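Local coordinates for hypothetical protein AF1531 (Archaeoglobus fulgidus, PDB 2I5H) that is of unknown function but, as a DUF655 protein of the helix-hairpin-helix clan, may bind nucleic acid, at residues A[140-143]-A[144-147]. Residues are numbered along the deposited sequence; the frame is centred on the assembly and turned at random.
Sequences VGKK and MMWA
Gly-141 and Met-145 make the first backbone link of the helix 142-154, showing how a helix takes over from a turn: the N-cap carbonyl receives the first i to i+4 bond. Gly-141 O accepts a hydrogen bond from Met-145 N at 2.8 Å, almost straight (N-H...O 167°), with the donor in line with the carbonyl. Two residues further along, Ala-147 N donates to Lys-143 O at 3.1 Å in a more bent bond, the donor tilted 19° from the carbonyl plane. Trp-146 N likewise reaches Lys-142 O, although the position of that oxygen is less certain.

Apolar contact joins the turn to the start of the helix. With CG1 set anti to its backbone N (chi1 175°), the buried Val-140 lays this methyl 3.9 Å from Met-144 CG, the two side chains crossing at about a right angle. The same CG1 lies 4.5 Å from Met-145 CB, while Met-144 also packs on Ile-170 and Met-145 on His-132 and Leu-134.

The chains of Lys-142 and Met-145 run the same way, Lys-142 CD 4.1 Å from Met-145 SD, and Lys-142 NZ forms a salt bridge with Glu-135. Within the helix, the Met-145 methyl CE lies over one face of the neighbouring Trp-146 ring, 3.8 Å above its plane and offset toward the rim.

A short turn through Val-140 and Gly-141 leading directly into a helix is consistent with the hairpin and second helix of a helix-hairpin-helix motif, which in many relatives binds the DNA backbone.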
# COMPACT_ATOMS: atom_id res chain seq x y z
N VAL A 140 -3.78 15.61 -8.56
CA VAL A 140 -3.64 15.67 -10.01
C VAL A 140 -4.96 16.10 -10.64
O VAL A 140 -5.90 15.30 -10.73
CB VAL A 140 -3.22 14.32 -10.60
CG1 VAL A 140 -3.21 14.39 -12.13
CG2 VAL A 140 -1.84 13.93 -10.09
N GLY A 141 -5.03 17.35 -11.06
CA GLY A 141 -6.25 17.86 -11.67
C GLY A 141 -6.14 18.01 -13.17
O GLY A 141 -5.19 17.52 -13.78
N LYS A 142 -7.11 18.70 -13.76
CA LYS A 142 -7.14 18.92 -15.21
C LYS A 142 -5.81 19.41 -15.78
O LYS A 142 -5.28 18.83 -16.73
CB LYS A 142 -8.25 19.92 -15.56
CG LYS A 142 -9.67 19.37 -15.42
CD LYS A 142 -9.93 18.25 -16.41
CE LYS A 142 -11.41 17.87 -16.45
NZ LYS A 142 -11.91 17.36 -15.15
N LYS A 143 -5.26 20.46 -15.19
CA LYS A 143 -4.00 21.02 -15.67
C LYS A 143 -2.88 19.98 -15.63
O LYS A 143 -2.17 19.78 -16.62
CB LYS A 143 -3.60 22.23 -14.82
CG LYS A 143 -2.35 22.94 -15.33
CD LYS A 143 -1.98 24.13 -14.46
CE LYS A 143 -1.56 23.71 -13.06
NZ LYS A 143 -1.20 24.88 -12.21
N MET A 144 -2.73 19.31 -14.49
CA MET A 144 -1.69 18.31 -14.32
C MET A 144 -1.83 17.10 -15.24
O MET A 144 -0.84 16.63 -15.80
CB MET A 144 -1.63 17.85 -12.86
CG MET A 144 -0.40 17.02 -12.53
SD MET A 144 1.12 17.88 -12.99
CE MET A 144 1.13 19.20 -11.78
N MET A 145 -3.05 16.60 -15.41
CA MET A 145 -3.26 15.45 -16.27
C MET A 145 -2.81 15.74 -17.70
O MET A 145 -2.11 14.94 -18.31
CB MET A 145 -4.74 15.04 -16.28
CG MET A 145 -5.66 16.05 -16.92
SD MET A 145 -7.23 15.34 -17.42
CE MET A 145 -6.79 14.66 -19.02
N TRP A 146 -3.20 16.90 -18.22
CA TRP A 146 -2.80 17.27 -19.57
C TRP A 146 -1.29 17.45 -19.66
O TRP A 146 -0.68 17.15 -20.69
CB TRP A 146 -3.52 18.55 -20.02
CG TRP A 146 -4.94 18.29 -20.45
CD1 TRP A 146 -6.07 18.75 -19.84
CD2 TRP A 146 -5.37 17.50 -21.56
NE1 TRP A 146 -7.19 18.28 -20.51
CE2 TRP A 146 -6.78 17.51 -21.56
CE3 TRP A 146 -4.69 16.77 -22.55
CZ2 TRP A 146 -7.53 16.83 -22.53
CZ3 TRP A 146 -5.44 16.09 -23.51
CH2 TRP A 146 -6.85 16.13 -23.49
N ALA A 147 -0.70 17.93 -18.57
CA ALA A 147 0.75 18.13 -18.53
C ALA A 147 1.43 16.77 -18.62
O ALA A 147 2.47 16.63 -19.27
CB ALA A 147 1.14 18.83 -17.23